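Local coordinates for protein EF0056 (Enterococcus faecalis, PDB 6ORI) that is of unknown function but, as the N-terminal region of an enterococcal surface protein with immunoglobulin-like character, is probably connected with biofilm formation, at residues 235-240 with 349-354; 281-286 with 294-299; 300-305 with 327-332; 13-18 with 185-190. All coordinates share one frame; numbering follows the deposited sequence. Where two conformers were deposited one is given.

In the fold
Interactions 1, 2 and 3 all reach the antiparallel five-stranded sheet that runs 211-221, 239-248, 340-348, 277-284, 300-304. Interaction 1 sits where strand 239-248 begins and strand 340-348 gives way to helix 352-359, and the chain it closes encloses the other two. Interactions 2 and 3 touch, their centres about 9 Å apart, because strands 277-284 and 300-304 are neighbours; each sets a loop against the side of the sheet where strand 300-304 is outermost. Interaction 4 comes first along the chain, with its centre about 19 Å from those of interactions 1 and 2. It sets the N-terminal segment against strand 184-189 of the larger antiparallel sheet, where the two halves of the molecule meet.

Interaction 1: residues 235-240 with 349-354; sequences GANGAI and TKPLDE
Asn237 lays its carboxamide along the backbone of 349-351, with one atom over each residue in turn. Its CG lies 3.5 Å from CA of Lys350, while the amide oxygen OD1 comes to 3.2 Å from CD of Pro351; the side chains of Asn237 and Pro351 run at a slant to each other. At the other end of the amide, ND2 approaches the carbonyl O of Thr349 at 3.2 Å, but the angle is too poor for a hydrogen bond, so the group rests on its neighbours by packing. The first torsion, -62°, sets CG anti to Asn237's own carbonyl carbon and swings the amide out over the opposing chain. Lys350 meets it with main chain alone: its side chain leads the other way, to a salt bridge with Glu358. Thr349 likewise turns its side chain from the contact, OG1 making a weak hydrogen bond to the carbonyl O of Tyr276. Behind Asn237 the chain is held by a turn, Gly238 N bonding to Gly235 O at 3.3 Å, and the backbone of Gly238 pairs with Leu348 where strand 239-248 starts and strand 340-348 finishes, within the sheet. All four touching residues are partly exposed, so this is a surface contact of modest size. What it joins is a type I beta turn from Gly235 to Gly238, leading into strand 239-248, and the strand-to-helix connection in which Pro351 is the N-cap residue of helix 352-359.

Interaction 2: residues 281-286 with 294-299; sequences QMHMVQ and VAFESG
The rings of His283 and Phe296 meet obliquely, planes at 57° and centroids 5.3 Å apart, with His283 CE1 coming to 3.6 Å from Phe296 CZ. In the plane of the imidazole, at its edge, lie the amide of Gln281 and a water; that same water stands over one face of the phenyl ring, displaced from its centre. His283 NE2 gives a nearly straight hydrogen bond (173°) of 2.9 Å to Gln281 OE1, meeting a lone pair of the oxygen, while ND1 is 2.8 Å from the water. The water in turn donates to the carbonyl O of Phe296, so the histidine is tied through it to the 3-10 turn of the opposite segment. Phe296 reaches the histidine because its CG stands anti to the backbone N (chi1 -169°).

Further along, CG1 of Val285 packs on CG1 of Val294 at 3.7 Å, the two side chains crossing at about a right angle. Between these two patches Gly299 brings its CA to 3.3 Å from Met284 O in a CA-H...O contact. Arg343 of strand 340-348 ties the same loop down from Val294 O. With both imidazole nitrogens engaged, the ring's rotation is fixed; direct contact is made by rings, valine methyls and a CA-H...O approach, and the one water carries the conventional hydrogen bonds between the segments.

Interaction 3: residues 300-305 with 327-332; sequences KKVADL and TKLIDF
Val302 and Leu329 form the tight part of this contact. CG2 of the valine lies 3.5 Å from Leu329 O, and CG1 is 3.7 Å from Lys328 O, so the two methyls sit against successive carbonyls of the loop. From the other direction CD2 of Leu329 reaches back over the strand, 3.7 Å from Val302 O and 4.0 Å from Val302 CB. The torsion of the leucine, with CG anti to its carbonyl carbon (chi1 -55°), brings that methyl in although its CB points neither at the strand nor away from it. Ile321 of strand 318-322 also packs on Leu329.

Away from this pair the fit slackens. Ala303 CB is 4.4 Å from Leu329 CD2, a glancing touch, and the exposed Lys328 offers little more than its backbone, its side chain leading off to a salt bridge with Asp323. Val302 and Ala303 can both point at the loop because they form a classic beta bulge opposite Met282, inserted in the edge strand 300-304. The bulge also leaves Lys301 and Asp304 together on the strand's other side, where Lys301 NZ makes a 2.9 Å salt bridge to Asp304 OD1, arriving 53° out of the carboxylate plane.

Chemically, then, the strand splits its work: the side turned to the loop meets it mainly with the valine and alanine side chains, packed on leucine and on backbone carbonyls, while the charged pair is kept on the side away from that loop, where Asp304 is exposed and Lys301 partly so.

Interaction 4: residues 13-18 with 185-190; sequences SASGNT and ESTGYF
Thr187 lies beneath Ala14 and Ser15, presenting a different branch to each. With OG1 anti to its carbonyl carbon (chi1 -62°), the hydroxyl passes under the methyl of Ala14, CB to OG1 3.7 Å, while CG2 reaches Ser15, coming to 3.5 Å from its OG. Ala14 is gripped by water as well. One water donates to its carbonyl O at 2.8 Å and accepts from Thr187 OG1 at 2.8 Å; another accepts from Ala14 N at 2.9 Å and donates to Glu185 OE1, whose charge is also met by Arg168 of strand 166-173.

Ser15 and Gly16, both with positive phi, lie in two overlapping turns, Gly16 N bonding to Ser13 O and Asn17 N to Ala14 O. This turning segment near the N-terminus is lodged between the two halves of the molecule: strand 184-189 belongs to the large sheet of the first half, while the backbone of Ser15 pairs with Thr218 of strand 211-221 and with Tyr399, both of the second half. The calcium ion, bound by Ser162, Gly372, Asp374, Leu400 and Asp402, is about 11 Å from the serine side chain.

Ser15 OG gives its hydrogen bond to the carbonyl O of Tyr397 and is within bonding distance of two waters, the nearer at 2.7 Å. Those same two waters can also reach Thr187 O, the shorter of the bonds being 2.7 Å, though with more acceptors around them than protons not every one can be made at once.

Interaction 1: residues 235-240 with 349-354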
loop_
_atom_site.group_PDB
_atom_site.type_symbol
_atom_site.label_atom_id
_atom_site.label_comp_id
_atom_site.label_asym_id
_atom_site.label_seq_id
_atom_site.Cartn_x
_atom_site.Cartn_y
_atom_site.Cartn_z
ATOM N N GLY A 235 -1.626 0.094 -22.936
ATOM C CA GLY A 235 -2.534 0.642 -23.929
ATOM C C GLY A 235 -2.205 2.057 -24.382
ATOM O O GLY A 235 -1.302 2.717 -23.856
ATOM N N ALA A 236 -2.940 2.545 -25.376
ATOM C CA ALA A 236 -2.598 3.800 -26.038
ATOM C C ALA A 236 -2.745 5.047 -25.176
ATOM O O ALA A 236 -2.198 6.104 -25.515
ATOM C CB ALA A 236 -3.457 3.981 -27.280
ATOM N N ASN A 237 -3.517 4.952 -24.092
ATOM C CA ASN A 237 -3.785 6.102 -23.237
ATOM C C ASN A 237 -3.235 5.898 -21.853
ATOM O O ASN A 237 -3.571 6.630 -20.925
ATOM C CB ASN A 237 -5.286 6.361 -23.182
ATOM C CG ASN A 237 -5.835 6.684 -24.532
ATOM O OD1 ASN A 237 -5.463 7.693 -25.109
ATOM N ND2 ASN A 237 -6.655 5.804 -25.076
ATOM N N GLY A 238 -2.351 4.929 -21.701
ATOM C CA GLY A 238 -1.821 4.626 -20.394
ATOM C C GLY A 238 -2.831 3.890 -19.537
ATOM O O GLY A 238 -3.922 3.494 -19.958
ATOM N N ALA A 239 -2.442 3.661 -18.303
ATOM C CA ALA A 239 -3.219 2.816 -17.422
ATOM C C ALA A 239 -3.016 3.209 -15.985
ATOM O O ALA A 239 -1.963 3.737 -15.615
ATOM C CB ALA A 239 -2.821 1.386 -17.614
ATOM N N ILE A 240 -4.019 2.971 -15.162
ATOM C CA ILE A 240 -3.812 3.011 -13.731
ATOM C C ILE A 240 -3.497 1.600 -13.269
ATOM O O ILE A 240 -4.249 0.664 -13.550
ATOM C CB ILE A 240 -5.016 3.575 -12.977
ATOM C CG1 ILE A 240 -5.265 5.025 -13.402
ATOM C CG2 ILE A 240 -4.786 3.468 -11.463
ATOM C CD1 ILE A 240 -6.612 5.569 -12.960
ATOM N N THR A 349 -9.508 4.647 -21.488
ATOM C CA THR A 349 -10.119 4.796 -22.808
ATOM C C THR A 349 -9.693 6.079 -23.480
ATOM O O THR A 349 -9.819 6.207 -24.699
ATOM C CB THR A 349 -11.635 4.845 -22.706
ATOM O OG1 THR A 349 -11.988 5.890 -21.806
ATOM C CG2 THR A 349 -12.202 3.525 -22.208
ATOM N N LYS A 350 -9.225 7.034 -22.695
ATOM C CA LYS A 350 -8.682 8.276 -23.228
ATOM C C LYS A 350 -7.670 8.797 -22.219
ATOM O O LYS A 350 -7.607 8.301 -21.088
ATOM C CB LYS A 350 -9.796 9.293 -23.504
ATOM C CG LYS A 350 -10.643 9.605 -22.317
ATOM C CD LYS A 350 -11.875 10.416 -22.700
ATOM C CE LYS A 350 -12.856 9.585 -23.489
ATOM N NZ LYS A 350 -14.135 10.298 -23.738
ATOM N N PRO A 351 -6.857 9.787 -22.623
ATOM C CA PRO A 351 -5.848 10.304 -21.696
ATOM C C PRO A 351 -6.465 10.865 -20.426
ATOM O O PRO A 351 -7.589 11.371 -20.457
ATOM C CB PRO A 351 -5.169 11.414 -22.505
ATOM C CG PRO A 351 -5.419 11.056 -23.928
ATOM C CD PRO A 351 -6.777 10.428 -23.946
ATOM N N LEU A 352 -5.741 10.771 -19.323
ATOM C CA LEU A 352 -6.293 11.118 -18.032
ATOM C C LEU A 352 -6.798 12.563 -17.998
ATOM O O LEU A 352 -7.867 12.829 -17.478
ATOM C CB LEU A 352 -5.260 10.856 -16.926
ATOM C CG LEU A 352 -5.773 10.820 -15.487
ATOM C CD1 LEU A 352 -7.047 9.990 -15.338
ATOM C CD2 LEU A 352 -4.695 10.274 -14.577
ATOM N N ASP A 353 -6.054 13.484 -18.598
ATOM C CA ASP A 353 -6.489 14.882 -18.607
ATOM C C ASP A 353 -7.830 15.113 -19.338
ATOM O O ASP A 353 -8.610 15.972 -18.937
ATOM C CB ASP A 353 -5.391 15.793 -19.170
ATOM C CG ASP A 353 -5.204 15.638 -20.669
ATOM O OD1 ASP A 353 -5.650 14.614 -21.231
ATOM O OD2 ASP A 353 -4.600 16.541 -21.286
ATOM N N GLU A 354 -8.108 14.342 -20.392
ATOM C CA GLU A 354 -9.403 14.413 -21.058
ATOM C C GLU A 354 -10.491 13.820 -20.181
ATOM O O GLU A 354 -11.618 14.299 -20.164
ATOM C CB GLU A 354 -9.360 13.679 -22.397
ATOM C CG GLU A 354 -8.533 14.374 -23.452
ATOM C CD GLU A 354 -8.513 13.614 -24.757
ATOM O OE1 GLU A 354 -7.482 13.666 -25.459
ATOM O OE2 GLU A 354 -9.534 12.965 -25.079
#

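Interaction 2: residues 281-286 with 294-299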
loop_
_atom_site.group_PDB
_atom_site.type_symbol
_atom_site.label_atom_id
_atom_site.label_comp_id
_atom_site.label_asym_id
_atom_site.label_seq_id
_atom_site.Cartn_x
_atom_site.Cartn_y
_atom_site.Cartn_z
ATOM N N GLN A 281 -6.066 -6.041 -17.269
ATOM C CA GLN A 281 -5.145 -7.178 -17.277
ATOM C C GLN A 281 -4.722 -7.546 -15.881
ATOM O O GLN A 281 -4.484 -6.672 -15.052
ATOM C CB GLN A 281 -3.866 -6.887 -18.079
ATOM C CG GLN A 281 -4.118 -6.302 -19.458
ATOM C CD GLN A 281 -2.869 -6.215 -20.313
ATOM O OE1 GLN A 281 -1.732 -6.307 -19.850
ATOM N NE2 GLN A 281 -3.086 -6.041 -21.609
ATOM N N MET A 282 -4.589 -8.838 -15.625
ATOM C CA MET A 282 -3.998 -9.334 -14.389
ATOM C C MET A 282 -2.586 -9.751 -14.709
ATOM O O MET A 282 -2.348 -10.496 -15.696
ATOM C CB MET A 282 -4.775 -10.543 -13.881
ATOM C CG MET A 282 -4.425 -10.928 -12.470
ATOM S SD MET A 282 -5.435 -12.329 -11.989
ATOM C CE MET A 282 -4.974 -12.455 -10.270
ATOM N N HIS A 283 -1.627 -9.258 -13.931
ATOM C CA HIS A 283 -0.238 -9.671 -14.082
ATOM C C HIS A 283 0.241 -10.410 -12.858
ATOM O O HIS A 283 -0.110 -10.045 -11.729
ATOM C CB HIS A 283 0.681 -8.465 -14.291
ATOM C CG HIS A 283 0.477 -7.739 -15.588
ATOM N ND1 HIS A 283 1.365 -6.792 -16.059
ATOM C CD2 HIS A 283 -0.501 -7.829 -16.516
ATOM C CE1 HIS A 283 0.929 -6.322 -17.214
ATOM N NE2 HIS A 283 -0.197 -6.943 -17.524
ATOM N N MET A 284 1.081 -11.400 -13.091
ATOM C CA MET A 284 1.809 -12.085 -12.049
ATOM C C MET A 284 3.121 -11.361 -11.837
ATOM O O MET A 284 3.821 -11.046 -12.806
ATOM C CB MET A 284 2.066 -13.526 -12.470
ATOM C CG MET A 284 2.830 -14.312 -11.427
ATOM S SD MET A 284 3.183 -16.016 -11.882
ATOM C CE MET A 284 1.586 -16.764 -11.615
ATOM N N VAL A 285 3.445 -11.114 -10.568
ATOM C CA VAL A 285 4.647 -10.391 -10.157
ATOM C C VAL A 285 5.355 -11.218 -9.084
ATOM O O VAL A 285 4.730 -11.945 -8.341
ATOM C CB VAL A 285 4.244 -9.008 -9.587
ATOM C CG1 VAL A 285 5.468 -8.214 -9.145
ATOM C CG2 VAL A 285 3.440 -8.197 -10.614
ATOM N N GLN A 286 6.667 -11.053 -8.982
ATOM C CA GLN A 286 7.458 -11.837 -8.052
ATOM C C GLN A 286 8.293 -10.946 -7.153
ATOM O O GLN A 286 8.962 -10.016 -7.622
ATOM C CB GLN A 286 8.354 -12.782 -8.844
ATOM C CG GLN A 286 7.728 -13.169 -10.170
ATOM C CD GLN A 286 8.003 -14.600 -10.553
ATOM O OE1 GLN A 286 9.133 -15.074 -10.456
ATOM N NE2 GLN A 286 6.963 -15.304 -10.986
ATOM N N VAL A 294 9.905 -4.990 -8.776
ATOM C CA VAL A 294 8.530 -5.178 -9.190
ATOM C C VAL A 294 8.177 -4.144 -10.264
ATOM O O VAL A 294 7.034 -3.708 -10.381
ATOM C CB VAL A 294 7.554 -5.131 -7.973
ATOM C CG1 VAL A 294 7.822 -6.309 -7.041
ATOM C CG2 VAL A 294 7.666 -3.829 -7.227
ATOM N N ALA A 295 9.147 -3.775 -11.093
ATOM C CA ALA A 295 8.868 -2.894 -12.224
ATOM C C ALA A 295 7.816 -3.528 -13.140
ATOM O O ALA A 295 7.648 -4.739 -13.171
ATOM C CB ALA A 295 10.129 -2.639 -13.009
ATOM N N PHE A 296 7.138 -2.697 -13.905
ATOM C CA PHE A 296 6.130 -3.186 -14.841
ATOM C C PHE A 296 6.707 -4.228 -15.784
ATOM O O PHE A 296 6.066 -5.229 -16.107
ATOM C CB PHE A 296 5.567 -2.011 -15.646
ATOM C CG PHE A 296 4.341 -2.359 -16.449
ATOM C CD1 PHE A 296 3.083 -2.235 -15.897
ATOM C CD2 PHE A 296 4.444 -2.788 -17.750
ATOM C CE1 PHE A 296 1.943 -2.535 -16.615
ATOM C CE2 PHE A 296 3.294 -3.099 -18.489
ATOM C CZ PHE A 296 2.057 -2.970 -17.915
ATOM N N GLU A 297 7.915 -4.001 -16.286
ATOM C CA GLU A 297 8.480 -4.919 -17.275
ATOM C C GLU A 297 8.640 -6.333 -16.726
ATOM O O GLU A 297 8.662 -7.292 -17.491
ATOM C CB GLU A 297 9.829 -4.417 -17.798
ATOM C CG GLU A 297 10.921 -4.380 -16.756
ATOM C CD GLU A 297 12.268 -4.161 -17.379
ATOM O OE1 GLU A 297 12.823 -5.116 -17.968
ATOM O OE2 GLU A 297 12.755 -3.025 -17.296
ATOM N N SER A 298 8.727 -6.450 -15.404
ATOM C CA SER A 298 9.043 -7.717 -14.747
ATOM C C SER A 298 7.839 -8.669 -14.699
ATOM O O SER A 298 7.998 -9.881 -14.550
ATOM C CB SER A 298 9.551 -7.458 -13.327
ATOM O OG SER A 298 10.698 -6.616 -13.332
ATOM N N GLY A 299 6.640 -8.122 -14.811
ATOM C CA GLY A 299 5.432 -8.915 -14.686
ATOM C C GLY A 299 5.191 -9.761 -15.910
ATOM O O GLY A 299 5.909 -9.678 -16.900
HETATM O O HOH W 1 3.754 -6.031 -14.733
#

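Interaction 3: residues 300-305 with 327-332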
loop_
_atom_site.group_PDB
_atom_site.type_symbol
_atom_site.label_atom_id
_atom_site.label_comp_id
_atom_site.label_asym_id
_atom_site.label_seq_id
_atom_site.Cartn_x
_atom_site.Cartn_y
_atom_site.Cartn_z
ATOM N N LYS A 300 4.154 -10.592 -15.831
ATOM C CA LYS A 300 3.695 -11.401 -16.953
ATOM C C LYS A 300 2.173 -11.375 -16.936
ATOM O O LYS A 300 1.567 -11.539 -15.876
ATOM C CB LYS A 300 4.209 -12.836 -16.800
ATOM C CG LYS A 300 3.613 -13.868 -17.717
ATOM C CD LYS A 300 3.262 -15.137 -16.944
ATOM C CE LYS A 300 4.489 -15.789 -16.320
ATOM N NZ LYS A 300 4.109 -16.849 -15.351
ATOM N N LYS A 301 1.533 -11.179 -18.085
ATOM C CA LYS A 301 0.074 -11.183 -18.123
ATOM C C LYS A 301 -0.446 -12.600 -17.979
ATOM O O LYS A 301 0.017 -13.507 -18.679
ATOM C CB LYS A 301 -0.460 -10.572 -19.417
ATOM C CG LYS A 301 -1.969 -10.564 -19.475
ATOM C CD LYS A 301 -2.450 -9.891 -20.755
ATOM C CE LYS A 301 -3.938 -9.934 -20.882
ATOM N NZ LYS A 301 -4.296 -11.054 -21.772
ATOM N N VAL A 302 -1.372 -12.794 -17.042
ATOM C CA VAL A 302 -1.939 -14.102 -16.794
ATOM C C VAL A 302 -3.432 -14.181 -17.058
ATOM O O VAL A 302 -3.958 -15.292 -17.159
ATOM C CB VAL A 302 -1.631 -14.592 -15.374
ATOM C CG1 VAL A 302 -0.138 -14.838 -15.219
ATOM C CG2 VAL A 302 -2.149 -13.633 -14.310
ATOM N N ALA A 303 -4.121 -13.059 -17.180
ATOM C CA ALA A 303 -5.553 -13.089 -17.493
ATOM C C ALA A 303 -6.086 -11.782 -17.982
ATOM O O ALA A 303 -5.576 -10.718 -17.628
ATOM C CB ALA A 303 -6.355 -13.501 -16.277
ATOM N N ASP A 304 -7.131 -11.869 -18.792
ATOM C CA ASP A 304 -8.040 -10.766 -19.072
ATOM C C ASP A 304 -9.115 -10.795 -18.006
ATOM O O ASP A 304 -9.682 -11.855 -17.749
ATOM C CB ASP A 304 -8.702 -10.973 -20.433
ATOM C CG ASP A 304 -7.725 -10.892 -21.576
ATOM O OD1 ASP A 304 -6.971 -9.893 -21.658
ATOM O OD2 ASP A 304 -7.719 -11.834 -22.397
ATOM N N LEU A 305 -9.401 -9.651 -17.401
ATOM C CA LEU A 305 -10.385 -9.519 -16.325
ATOM C C LEU A 305 -11.596 -8.718 -16.742
ATOM O O LEU A 305 -11.532 -7.899 -17.679
ATOM C CB LEU A 305 -9.742 -8.813 -15.135
ATOM C CG LEU A 305 -8.546 -9.537 -14.524
ATOM C CD1 LEU A 305 -8.012 -8.706 -13.355
ATOM C CD2 LEU A 305 -8.868 -10.948 -14.065
ATOM N N THR A 327 -2.473 -20.734 -8.345
ATOM C CA THR A 327 -1.051 -20.415 -8.508
ATOM C C THR A 327 -0.708 -20.123 -9.981
ATOM O O THR A 327 0.379 -19.609 -10.263
ATOM C CB THR A 327 -0.104 -21.509 -7.981
ATOM O OG1 THR A 327 -0.182 -22.682 -8.808
ATOM C CG2 THR A 327 -0.422 -21.849 -6.547
ATOM N N LYS A 328 -1.605 -20.415 -10.917
ATOM C CA LYS A 328 -1.403 -20.034 -12.314
ATOM C C LYS A 328 -1.553 -18.512 -12.484
ATOM O O LYS A 328 -1.016 -17.927 -13.436
ATOM C CB LYS A 328 -2.396 -20.768 -13.210
ATOM C CG LYS A 328 -2.117 -22.254 -13.331
ATOM C CD LYS A 328 -3.041 -22.900 -14.357
ATOM C CE LYS A 328 -4.018 -23.852 -13.706
ATOM N NZ LYS A 328 -5.193 -24.159 -14.574
ATOM N N LEU A 329 -2.306 -17.878 -11.585
ATOM C CA LEU A 329 -2.583 -16.441 -11.702
ATOM C C LEU A 329 -1.801 -15.581 -10.720
ATOM O O LEU A 329 -1.509 -14.410 -11.006
ATOM C CB LEU A 329 -4.055 -16.142 -11.500
ATOM C CG LEU A 329 -5.044 -16.887 -12.378
ATOM C CD1 LEU A 329 -6.436 -16.380 -12.158
ATOM C CD2 LEU A 329 -4.678 -16.777 -13.855
ATOM N N ILE A 330 -1.497 -16.138 -9.553
ATOM C CA ILE A 330 -0.836 -15.387 -8.484
ATOM C C ILE A 330 0.399 -16.154 -8.041
ATOM O O ILE A 330 0.316 -17.348 -7.803
ATOM C CB ILE A 330 -1.771 -15.204 -7.273
ATOM C CG1 ILE A 330 -2.998 -14.361 -7.643
ATOM C CG2 ILE A 330 -1.026 -14.621 -6.057
ATOM C CD1 ILE A 330 -4.090 -14.303 -6.542
ATOM N N ASP A 331 1.530 -15.457 -7.915
ATOM C CA ASP A 331 2.717 -16.063 -7.335
ATOM C C ASP A 331 2.588 -15.866 -5.821
ATOM O O ASP A 331 2.782 -14.771 -5.293
ATOM C CB ASP A 331 4.002 -15.456 -7.893
ATOM C CG ASP A 331 5.237 -16.219 -7.450
ATOM O OD1 ASP A 331 5.236 -16.788 -6.345
ATOM O OD2 ASP A 331 6.223 -16.258 -8.214
ATOM N N PHE A 332 2.224 -16.933 -5.129
ATOM C CA PHE A 332 2.024 -16.883 -3.687
ATOM C C PHE A 332 3.323 -16.972 -2.903
ATOM O O PHE A 332 3.288 -16.971 -1.672
ATOM C CB PHE A 332 1.106 -18.015 -3.239
ATOM C CG PHE A 332 -0.359 -17.755 -3.473
ATOM C CD1 PHE A 332 -1.134 -17.126 -2.518
ATOM C CD2 PHE A 332 -0.964 -18.161 -4.655
ATOM C CE1 PHE A 332 -2.480 -16.907 -2.726
ATOM C CE2 PHE A 332 -2.309 -17.924 -4.855
ATOM C CZ PHE A 332 -3.047 -17.286 -3.884
#

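Interaction 4: residues 13-18 with 185-190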
loop_
_atom_site.group_PDB
_atom_site.type_symbol
_atom_site.label_atom_id
_atom_site.label_comp_id
_atom_site.label_asym_id
_atom_site.label_seq_id
_atom_site.Cartn_x
_atom_site.Cartn_y
_atom_site.Cartn_z
ATOM N N SER A 13 4.155 9.377 -9.732
ATOM C CA SER A 13 4.253 9.073 -8.304
ATOM C C SER A 13 3.117 8.169 -7.828
ATOM O O SER A 13 2.013 8.158 -8.398
ATOM C CB SER A 13 4.241 10.361 -7.480
ATOM O OG SER A 13 5.368 11.169 -7.785
ATOM N N ALA A 14 3.374 7.432 -6.757
ATOM C CA ALA A 14 2.347 6.563 -6.196
ATOM C C ALA A 14 1.167 7.430 -5.782
ATOM O O ALA A 14 1.345 8.504 -5.175
ATOM C CB ALA A 14 2.895 5.776 -5.022
ATOM N N SER A 15 -0.033 6.995 -6.152
ATOM C CA SER A 15 -1.272 7.714 -5.870
ATOM C C SER A 15 -1.333 9.086 -6.546
ATOM O O SER A 15 -2.211 9.862 -6.237
ATOM C CB SER A 15 -1.513 7.839 -4.352
ATOM O OG SER A 15 -1.626 6.563 -3.722
ATOM N N GLY A 16 -0.419 9.374 -7.472
ATOM C CA GLY A 16 -0.402 10.690 -8.106
ATOM C C GLY A 16 -0.111 11.814 -7.129
ATOM O O GLY A 16 -0.439 12.971 -7.398
ATOM N N ASN A 17 0.498 11.479 -5.996
ATOM C CA ASN A 17 0.777 12.449 -4.948
ATOM C C ASN A 17 1.693 13.519 -5.508
ATOM O O ASN A 17 2.726 13.213 -6.097
ATOM C CB ASN A 17 1.419 11.731 -3.760
ATOM C CG ASN A 17 1.686 12.649 -2.599
ATOM O OD1 ASN A 17 0.824 13.431 -2.201
ATOM N ND2 ASN A 17 2.885 12.558 -2.041
ATOM N N THR A 18 1.323 14.777 -5.287
ATOM C CA THR A 18 1.970 15.884 -5.982
ATOM C C THR A 18 3.237 16.392 -5.293
ATOM O O THR A 18 4.175 16.823 -5.967
ATOM C CB THR A 18 0.994 17.053 -6.175
ATOM O OG1 THR A 18 0.390 17.392 -4.919
ATOM C CG2 THR A 18 -0.097 16.670 -7.174
ATOM N N GLU A 185 8.296 1.194 -0.909
ATOM C CA GLU A 185 7.507 2.358 -0.595
ATOM C C GLU A 185 6.030 2.011 -0.676
ATOM O O GLU A 185 5.600 1.214 -1.530
ATOM C CB GLU A 185 7.816 3.527 -1.516
ATOM C CG GLU A 185 7.447 3.392 -2.944
ATOM C CD GLU A 185 7.621 4.709 -3.665
ATOM O OE1 GLU A 185 6.810 5.641 -3.434
ATOM O OE2 GLU A 185 8.582 4.823 -4.447
ATOM N N SER A 186 5.249 2.611 0.196
ATOM C CA SER A 186 3.826 2.385 0.221
ATOM C C SER A 186 3.137 3.683 0.543
ATOM O O SER A 186 3.508 4.361 1.496
ATOM C CB SER A 186 3.522 1.334 1.259
ATOM O OG SER A 186 2.142 1.032 1.248
ATOM N N THR A 187 2.133 4.033 -0.262
ATOM C CA THR A 187 1.336 5.249 -0.096
ATOM C C THR A 187 -0.123 4.857 0.061
ATOM O O THR A 187 -0.673 4.188 -0.842
ATOM C CB THR A 187 1.485 6.185 -1.301
ATOM O OG1 THR A 187 2.846 6.609 -1.425
ATOM C CG2 THR A 187 0.584 7.426 -1.169
ATOM N N GLY A 188 -0.738 5.264 1.178
ATOM C CA GLY A 188 -2.113 4.913 1.493
ATOM C C GLY A 188 -2.839 6.086 2.116
ATOM O O GLY A 188 -2.346 7.200 2.048
ATOM N N TYR A 189 -4.016 5.824 2.665
ATOM C CA TYR A 189 -4.803 6.856 3.309
ATOM C C TYR A 189 -5.413 6.392 4.596
ATOM O O TYR A 189 -5.672 5.211 4.784
ATOM C CB TYR A 189 -5.863 7.465 2.374
ATOM C CG TYR A 189 -6.984 6.520 1.992
ATOM C CD1 TYR A 189 -6.832 5.596 0.961
ATOM C CD2 TYR A 189 -8.187 6.536 2.666
ATOM C CE1 TYR A 189 -7.858 4.730 0.626
ATOM C CE2 TYR A 189 -9.216 5.679 2.338
ATOM C CZ TYR A 189 -9.044 4.785 1.319
ATOM O OH TYR A 189 -10.083 3.923 1.005
ATOM N N PHE A 190 -5.590 7.316 5.533
ATOM C CA PHE A 190 -6.246 7.009 6.786
ATOM C C PHE A 190 -7.733 6.807 6.601
ATOM O O PHE A 190 -8.403 7.616 5.978
ATOM C CB PHE A 190 -6.003 8.146 7.801
ATOM C CG PHE A 190 -4.568 8.283 8.266
ATOM C CD1 PHE A 190 -4.101 7.560 9.338
ATOM C CD2 PHE A 190 -3.708 9.182 7.641
ATOM C CE1 PHE A 190 -2.784 7.710 9.759
ATOM C CE2 PHE A 190 -2.401 9.336 8.081
ATOM C CZ PHE A 190 -1.959 8.603 9.151
HETATM O O HOH W 2 3.340 8.622 -3.281
HETATM O O HOH W 3 5.934 7.486 -5.480
HETATM O O HOH W 4 -0.082 4.409 -4.074
HETATM O O HOH W 5 -2.937 4.068 -2.358
#